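Local coordinates for protein 455aa long hypothetical phospho-sugar mutase (Sulfolobus tokodaii, PDB 2F7L) that interconverts the 6-phosphates and 1-phosphates of glucosamine and galactosamine for the synthesis of UDP-N-acetylglucosamine and UDP-N-acetylgalactosamine, at residues A[244-248]-A[327-331]; A[283-287]-A[324-328]; A[155-159]-A[341-347]. All coordinates share one frame; numbering follows the deposited sequence.

Interaction 1: A[244-248]-A[327-331]; sequences ADRAI and ENGGF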
loop_
_atom_site.group_PDB
_atom_site.type_symbol
_atom_site.label_atom_id
_atom_site.label_comp_id
_atom_site.label_asym_id
_atom_site.label_seq_id
_atom_site.Cartn_x
_atom_site.Cartn_y
_atom_site.Cartn_z
ATOM N N ALA A 244 4.911 -2.860 -5.880
ATOM C CA ALA A 244 3.702 -2.419 -6.575
ATOM C C ALA A 244 2.351 -2.582 -5.925
ATOM O O ALA A 244 1.371 -2.847 -6.610
ATOM C CB ALA A 244 3.660 -3.019 -7.978
ATOM N N ASP A 245 2.271 -2.415 -4.614
ATOM C CA ASP A 245 0.964 -2.514 -3.986
ATOM C C ASP A 245 0.393 -1.096 -3.910
ATOM O O ASP A 245 -0.715 -0.860 -3.438
ATOM C CB ASP A 245 1.048 -3.172 -2.598
ATOM C CG ASP A 245 2.205 -2.675 -1.785
ATOM O OD1 ASP A 245 2.703 -1.573 -2.108
ATOM O OD2 ASP A 245 2.605 -3.382 -0.821
ATOM N N ARG A 246 1.166 -0.149 -4.414
ATOM C CA ARG A 246 0.751 1.241 -4.430
ATOM C C ARG A 246 0.692 1.779 -5.856
ATOM O O ARG A 246 1.401 1.304 -6.744
ATOM C CB ARG A 246 1.717 2.076 -3.586
ATOM C CG ARG A 246 1.077 2.651 -2.366
ATOM C CD ARG A 246 1.942 2.510 -1.157
ATOM N NE ARG A 246 3.245 3.126 -1.318
ATOM C CZ ARG A 246 3.914 3.696 -0.319
ATOM N NH1 ARG A 246 3.382 3.731 0.897
ATOM N NH2 ARG A 246 5.130 4.202 -0.522
ATOM N N ALA A 247 -0.165 2.766 -6.070
ATOM C CA ALA A 247 -0.306 3.363 -7.386
ATOM C C ALA A 247 -0.692 4.843 -7.316
ATOM O O ALA A 247 -1.816 5.173 -6.940
ATOM C CB ALA A 247 -1.354 2.590 -8.194
ATOM N N ILE A 248 0.228 5.748 -7.631
ATOM C CA ILE A 248 -0.166 7.144 -7.649
ATOM C C ILE A 248 -0.086 7.591 -9.107
ATOM O O ILE A 248 0.880 7.289 -9.813
ATOM C CB ILE A 248 0.689 8.057 -6.715
ATOM C CG1 ILE A 248 2.158 7.858 -6.974
ATOM C CG2 ILE A 248 0.355 7.786 -5.242
ATOM C CD1 ILE A 248 2.987 8.722 -6.088
ATOM N N GLU A 327 -3.898 7.447 1.464
ATOM C CA GLU A 327 -3.496 8.645 0.745
ATOM C C GLU A 327 -2.178 8.454 -0.002
ATOM O O GLU A 327 -1.817 9.246 -0.880
ATOM C CB GLU A 327 -3.408 9.822 1.722
ATOM C CG GLU A 327 -2.715 9.533 3.043
ATOM C CD GLU A 327 -1.204 9.440 2.919
ATOM O OE1 GLU A 327 -0.621 10.321 2.252
ATOM O OE2 GLU A 327 -0.599 8.498 3.495
ATOM N N ASN A 328 -1.483 7.376 0.334
ATOM C CA ASN A 328 -0.192 7.056 -0.271
ATOM C C ASN A 328 -0.260 6.212 -1.556
ATOM O O ASN A 328 0.767 5.755 -2.039
ATOM C CB ASN A 328 0.692 6.322 0.754
ATOM C CG ASN A 328 0.089 4.972 1.219
ATOM O OD1 ASN A 328 -0.395 4.158 0.418
ATOM N ND2 ASN A 328 0.141 4.733 2.522
ATOM N N GLY A 329 -1.448 6.029 -2.120
ATOM C CA GLY A 329 -1.584 5.198 -3.307
ATOM C C GLY A 329 -2.112 3.917 -2.704
ATOM O O GLY A 329 -2.405 3.891 -1.509
ATOM N N GLY A 330 -2.240 2.838 -3.438
ATOM C CA GLY A 330 -2.761 1.690 -2.718
ATOM C C GLY A 330 -4.239 1.888 -2.415
ATOM O O GLY A 330 -4.663 2.715 -1.610
ATOM N N PHE A 331 -5.014 1.079 -3.108
ATOM C CA PHE A 331 -6.455 1.096 -3.079
ATOM C C PHE A 331 -6.908 -0.378 -3.056
ATOM O O PHE A 331 -6.315 -1.223 -3.742
ATOM C CB PHE A 331 -6.896 1.804 -4.368
ATOM C CG PHE A 331 -8.366 1.774 -4.619
ATOM C CD1 PHE A 331 -9.205 2.724 -4.041
ATOM C CD2 PHE A 331 -8.918 0.793 -5.440
ATOM C CE1 PHE A 331 -10.567 2.696 -4.282
ATOM C CE2 PHE A 331 -10.277 0.754 -5.686
ATOM C CZ PHE A 331 -11.109 1.705 -5.110
#

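Interaction 2: A[283-287]-A[324-328]; sequences TAVSS and GFEEN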
loop_
_atom_site.group_PDB
_atom_site.type_symbol
_atom_site.label_atom_id
_atom_site.label_comp_id
_atom_site.label_asym_id
_atom_site.label_seq_id
_atom_site.Cartn_x
_atom_site.Cartn_y
_atom_site.Cartn_z
ATOM N N THR A 283 -10.934 4.407 5.005
ATOM C CA THR A 283 -9.706 5.145 4.695
ATOM C C THR A 283 -9.054 5.643 5.979
ATOM O O THR A 283 -9.710 5.772 7.017
ATOM C CB THR A 283 -9.941 6.329 3.734
ATOM O OG1 THR A 283 -8.719 6.595 3.033
ATOM C CG2 THR A 283 -10.346 7.581 4.493
ATOM N N ALA A 284 -7.757 5.899 5.921
ATOM C CA ALA A 284 -7.053 6.357 7.105
ATOM C C ALA A 284 -7.152 7.869 7.304
ATOM O O ALA A 284 -7.264 8.662 6.353
ATOM C CB ALA A 284 -5.598 5.923 7.051
ATOM N N VAL A 285 -7.109 8.246 8.573
ATOM C CA VAL A 285 -7.186 9.638 8.989
ATOM C C VAL A 285 -6.127 10.515 8.332
ATOM O O VAL A 285 -6.138 11.724 8.501
ATOM C CB VAL A 285 -7.070 9.733 10.525
ATOM C CG1 VAL A 285 -8.376 9.260 11.174
ATOM C CG2 VAL A 285 -5.900 8.876 11.009
ATOM N N SER A 286 -5.224 9.898 7.580
ATOM C CA SER A 286 -4.164 10.609 6.867
ATOM C C SER A 286 -4.729 11.132 5.536
ATOM O O SER A 286 -4.113 11.953 4.849
ATOM C CB SER A 286 -2.980 9.663 6.618
ATOM O OG SER A 286 -3.402 8.426 6.049
ATOM N N SER A 287 -5.921 10.648 5.190
ATOM C CA SER A 287 -6.618 11.045 3.963
ATOM C C SER A 287 -7.326 12.401 4.093
ATOM O O SER A 287 -7.847 12.755 5.166
ATOM C CB SER A 287 -7.652 9.975 3.587
ATOM O OG SER A 287 -7.074 8.928 2.842
ATOM N N GLY A 324 -11.437 0.397 -0.204
ATOM C CA GLY A 324 -10.635 1.029 0.821
ATOM C C GLY A 324 -9.451 1.647 0.124
ATOM O O GLY A 324 -9.182 1.308 -1.018
ATOM N N PHE A 325 -8.768 2.580 0.769
ATOM C CA PHE A 325 -7.579 3.173 0.178
ATOM C C PHE A 325 -6.804 4.029 1.176
ATOM O O PHE A 325 -7.312 4.372 2.252
ATOM C CB PHE A 325 -7.919 3.989 -1.076
ATOM C CG PHE A 325 -8.678 5.261 -0.807
ATOM C CD1 PHE A 325 -10.069 5.259 -0.717
ATOM C CD2 PHE A 325 -8.001 6.472 -0.657
ATOM C CE1 PHE A 325 -10.780 6.449 -0.483
ATOM C CE2 PHE A 325 -8.693 7.654 -0.423
ATOM C CZ PHE A 325 -10.087 7.643 -0.336
ATOM N N GLU A 326 -5.553 4.329 0.825
ATOM C CA GLU A 326 -4.690 5.161 1.649
ATOM C C GLU A 326 -4.284 6.356 0.814
ATOM O O GLU A 326 -4.299 6.286 -0.401
ATOM C CB GLU A 326 -3.427 4.415 2.080
ATOM C CG GLU A 326 -3.634 3.346 3.128
ATOM C CD GLU A 326 -2.516 3.335 4.174
ATOM O OE1 GLU A 326 -2.621 4.073 5.189
ATOM O OE2 GLU A 326 -1.517 2.598 3.974
ATOM N N GLU A 327 -3.898 7.447 1.464
ATOM C CA GLU A 327 -3.496 8.645 0.745
ATOM C C GLU A 327 -2.178 8.454 -0.002
ATOM O O GLU A 327 -1.817 9.246 -0.880
ATOM C CB GLU A 327 -3.408 9.822 1.722
ATOM C CG GLU A 327 -2.715 9.533 3.043
ATOM C CD GLU A 327 -1.204 9.440 2.919
ATOM O OE1 GLU A 327 -0.621 10.321 2.252
ATOM O OE2 GLU A 327 -0.599 8.498 3.495
ATOM N N ASN A 328 -1.483 7.376 0.334
ATOM C CA ASN A 328 -0.192 7.056 -0.271
ATOM C C ASN A 328 -0.260 6.212 -1.556
ATOM O O ASN A 328 0.767 5.755 -2.039
ATOM C CB ASN A 328 0.692 6.322 0.754
ATOM C CG ASN A 328 0.089 4.972 1.219
ATOM O OD1 ASN A 328 -0.395 4.158 0.418
ATOM N ND2 ASN A 328 0.141 4.733 2.522
#

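Interaction 3: A[155-159]-A[341-347]; sequences YVNGI and DGAMSFA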
loop_
_atom_site.group_PDB
_atom_site.type_symbol
_atom_site.label_atom_id
_atom_site.label_comp_id
_atom_site.label_asym_id
_atom_site.label_seq_id
_atom_site.Cartn_x
_atom_site.Cartn_y
_atom_site.Cartn_z
ATOM N N TYR A 155 -2.582 -13.481 -11.896
ATOM C CA TYR A 155 -2.847 -12.135 -11.408
ATOM C C TYR A 155 -3.442 -11.243 -12.484
ATOM O O TYR A 155 -4.509 -10.660 -12.294
ATOM C CB TYR A 155 -1.534 -11.546 -10.889
ATOM C CG TYR A 155 -1.574 -10.144 -10.332
ATOM C CD1 TYR A 155 -2.297 -9.844 -9.183
ATOM C CD2 TYR A 155 -0.811 -9.133 -10.917
ATOM C CE1 TYR A 155 -2.254 -8.563 -8.618
ATOM C CE2 TYR A 155 -0.751 -7.863 -10.382
ATOM C CZ TYR A 155 -1.471 -7.573 -9.223
ATOM O OH TYR A 155 -1.372 -6.302 -8.661
ATOM N N VAL A 156 -2.750 -11.135 -13.615
ATOM C CA VAL A 156 -3.229 -10.289 -14.700
ATOM C C VAL A 156 -4.652 -10.616 -15.119
ATOM O O VAL A 156 -5.506 -9.728 -15.175
ATOM C CB VAL A 156 -2.328 -10.390 -15.918
ATOM C CG1 VAL A 156 -2.965 -9.660 -17.088
ATOM C CG2 VAL A 156 -0.958 -9.808 -15.580
ATOM N N ASN A 157 -4.900 -11.888 -15.402
ATOM C CA ASN A 157 -6.220 -12.336 -15.813
ATOM C C ASN A 157 -7.244 -11.984 -14.755
ATOM O O ASN A 157 -8.354 -11.543 -15.062
ATOM C CB ASN A 157 -6.214 -13.837 -16.013
ATOM C CG ASN A 157 -5.161 -14.283 -17.009
ATOM O OD1 ASN A 157 -4.593 -15.374 -16.867
ATOM N ND2 ASN A 157 -4.901 -13.457 -18.036
ATOM N N GLY A 158 -6.870 -12.199 -13.502
ATOM C CA GLY A 158 -7.773 -11.880 -12.419
ATOM C C GLY A 158 -8.146 -10.415 -12.496
ATOM O O GLY A 158 -9.312 -10.067 -12.380
ATOM N N ILE A 159 -7.153 -9.552 -12.696
ATOM C CA ILE A 159 -7.403 -8.123 -12.774
ATOM C C ILE A 159 -8.308 -7.797 -13.966
ATOM O O ILE A 159 -9.321 -7.104 -13.810
ATOM C CB ILE A 159 -6.081 -7.332 -12.931
ATOM C CG1 ILE A 159 -5.216 -7.487 -11.670
ATOM C CG2 ILE A 159 -6.385 -5.860 -13.252
ATOM C CD1 ILE A 159 -3.799 -6.923 -11.818
ATOM N N ASP A 341 -3.732 -2.964 -4.507
ATOM C CA ASP A 341 -3.295 -3.569 -5.759
ATOM C C ASP A 341 -3.103 -2.518 -6.859
ATOM O O ASP A 341 -4.060 -2.107 -7.505
ATOM C CB ASP A 341 -4.343 -4.610 -6.165
ATOM C CG ASP A 341 -3.883 -5.501 -7.289
ATOM O OD1 ASP A 341 -3.387 -4.973 -8.312
ATOM O OD2 ASP A 341 -4.033 -6.733 -7.164
ATOM N N GLY A 342 -1.858 -2.100 -7.076
ATOM C CA GLY A 342 -1.550 -1.085 -8.079
ATOM C C GLY A 342 -2.025 -1.313 -9.511
ATOM O O GLY A 342 -2.549 -0.401 -10.162
ATOM N N ALA A 343 -1.830 -2.518 -10.032
ATOM C CA ALA A 343 -2.274 -2.781 -11.384
ATOM C C ALA A 343 -3.780 -2.759 -11.355
ATOM O O ALA A 343 -4.404 -2.184 -12.255
ATOM C CB ALA A 343 -1.784 -4.135 -11.879
ATOM N N MET A 344 -4.373 -3.358 -10.322
ATOM C CA MET A 344 -5.827 -3.374 -10.260
ATOM C C MET A 344 -6.333 -1.950 -10.347
ATOM O O MET A 344 -7.356 -1.683 -10.977
ATOM C CB MET A 344 -6.346 -4.002 -8.969
ATOM C CG MET A 344 -7.879 -4.166 -8.927
ATOM S SD MET A 344 -8.551 -5.412 -10.072
ATOM C CE MET A 344 -8.908 -4.403 -11.523
ATOM N N SER A 345 -5.597 -1.040 -9.719
ATOM C CA SER A 345 -5.969 0.356 -9.697
ATOM C C SER A 345 -5.819 0.992 -11.052
ATOM O O SER A 345 -6.694 1.735 -11.483
ATOM C CB SER A 345 -5.111 1.094 -8.688
ATOM O OG SER A 345 -5.246 0.489 -7.427
ATOM N N PHE A 346 -4.699 0.719 -11.708
ATOM C CA PHE A 346 -4.431 1.273 -13.029
ATOM C C PHE A 346 -5.539 0.866 -14.023
ATOM O O PHE A 346 -5.958 1.662 -14.875
ATOM C CB PHE A 346 -3.074 0.775 -13.527
ATOM C CG PHE A 346 -2.835 1.026 -14.989
ATOM C CD1 PHE A 346 -2.479 2.283 -15.446
ATOM C CD2 PHE A 346 -2.967 -0.003 -15.914
ATOM C CE1 PHE A 346 -2.252 2.515 -16.799
ATOM C CE2 PHE A 346 -2.745 0.224 -17.270
ATOM C CZ PHE A 346 -2.386 1.487 -17.710
ATOM N N ALA A 347 -6.004 -0.377 -13.903
ATOM C CA ALA A 347 -7.058 -0.906 -14.762
ATOM C C ALA A 347 -8.401 -0.223 -14.481
ATOM O O ALA A 347 -9.139 0.139 -15.407
ATOM C CB ALA A 347 -7.196 -2.418 -14.557
#

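Interaction 1: A[244-248]-A[327-331]
Bends at chi2 (136°) and chi3 (57°) fold the Arg246 chain back over Asn328, whose own CG stands between its backbone N and carbonyl carbon (chi1 62°). The two side chains cross at about a right angle. The methylenes do most of the touching: Arg246 CG lies 3.1 Å from Asn328 O and Arg246 CD 3.3 Å from Asn328 OD1. Asn328 O lies over one guanidinium face, while the Asn328 amide nitrogen turns to Glu326. A long arginine suits this place because its aliphatic part covers the turn.

Beside it the backbones come close. Gly330 CA makes a CA-H...O contact with Asp245 O at 3.3 Å, and Ile248 CG2 rests 3.8 Å from Gly329 CA. At the positive phi of Gly329 and Gly330 a side chain would be pressed against the carbonyl O of the preceding residue.

Asp245 OD2 forms salt bridges with Arg340 and Lys107, and its carboxylate crowds those of Asp241 and Asp243. The contact thus sets the DGDAD loop of domain II, which by family resemblance probably binds magnesium, against a domain III turn that probably corresponds to the sugar-binding GEXSG loop of phosphohexose mutases.

Interaction 2: A[283-287]-A[324-328]
The Phe325 ring carries a hydroxyl on one face: Thr283 OG1 sits 3.6 Å above the ring plane, over its centre. Ser287 OG approaches the same ring obliquely, 3.9 Å from Phe325 CE2. Helix 259-272 adds contacts to the ring through Asp260 and Thr264. A second pair of flat groups lies further along, where Asn328 ND2 donates to Glu326 OE2 at 3.1 Å, close to its own amide plane but from above the carboxylate, 84° out of that plane. Ser309 OG also bonds Glu326 OE2.

Thr283 does two jobs. With OG1 opposite the backbone N (chi1 -154°), the hydroxyl reaches across to the neighbouring strand end and donates to Phe325 O at 2.7 Å, from 47° above the carbonyl plane. It also accepts from Ser287 OG at 2.9 Å, forming a directed relay from serine to threonine to carbonyl. Placing a valine here would probably leave Phe325 O without this donor and Ser287 OG without its acceptor.

The type I turn from Ala284 to Ser287, closed by Ser287 N to Ala284 O, brings Ser287 back beside Thr283. In the same turn Ser286 OG lies 3.3 Å from Glu327 CG, in the aliphatic part of a chain whose OE1 bonds Trp258. Small serines suit a turn lying close to the next strand end. Lys410, from the C-terminal domain, binds the carbonyls of Val285 and Ser287.

Strands 280-284 and 323-326 are parallel neighbours in the mixed four-stranded sheet of domain III, and the contact joins their C-terminal ends. Because Thr283 OG1 both donates to Phe325 O and accepts from Ser287 OG, its rotation is probably fixed, and polar bonds tie the buried strand ends together.

Interaction 3: A[155-159]-A[341-347]
Ile159 is the apolar centre, reaching from helix 151-160 to three side chains of helix 342-356. Its CD1 meets Ala343 CB at 3.4 Å, while CG2, opposite the backbone N, turns the other way and touches Met344 CE at 3.4 Å and Ala347 CB at 3.8 Å. The Ile159 and Met344 side chains run alongside each other, pointing opposite ways, the thioether chain bending at chi2 and chi3 to bring its methyl close. Ala343 and Ala347, one turn apart, are short enough for the branched Ile159 to lie directly against the helix. The segment axes approach to 10.1 Å and cross at -35°.

Toward the start of the second helix, Ile159 CD1 also lies over one face of the Tyr155 ring, 3.4 Å above its plane and offset toward the rim. The ring, extended with chi1 at 180°, carries its hydroxyl beyond this apolar patch to Asp341. Tyr155 OH is modelled unusually close to Asp341 OD1 (2.4 Å), so the exact length of this hydrogen bond is doubtful; ring and carboxylate planes are 16° apart. Met344 N gives OD1 the capping bond at 2.8 Å, while Gln337 binds OD2. Ser345 N and OG both donate to Asp341 O.

Aspartate suits the N-cap because its short carboxylate can reach back to a first-turn amide, here Met344 N, that has no backbone carbonyl before it in the helix to bond. Pro77, Ala78 and Tyr81 of helix 76-86 also touch Tyr155. The whole is an N-capped helix packed against a second helix, joining domains II and III of the phosphohexose mutase fold, with domain I alongside.

Of the segments in these contacts, 155-159 of helix 151-160 comes first and is not met again until residues 341-347; interaction 3 therefore closes the longest loop, from domain II to domain III. Inside it, the 244-248 loop of domain II joins 327-331 in interaction 1, and strand 280-284 with its following turn meets 324-328 in interaction 2, a contact within domain III. Interactions 1 and 2 are both nested inside the loop of interaction 3, and the two end on overlapping residues, sharing Glu327 and Asn328. Their strands 323-326 and 329-332 are sheet neighbours. Phe331 and Asp341 then connect interaction 1 to interaction 3 by a probable backbone hydrogen bond, whereas interactions 2 and 3 do not touch.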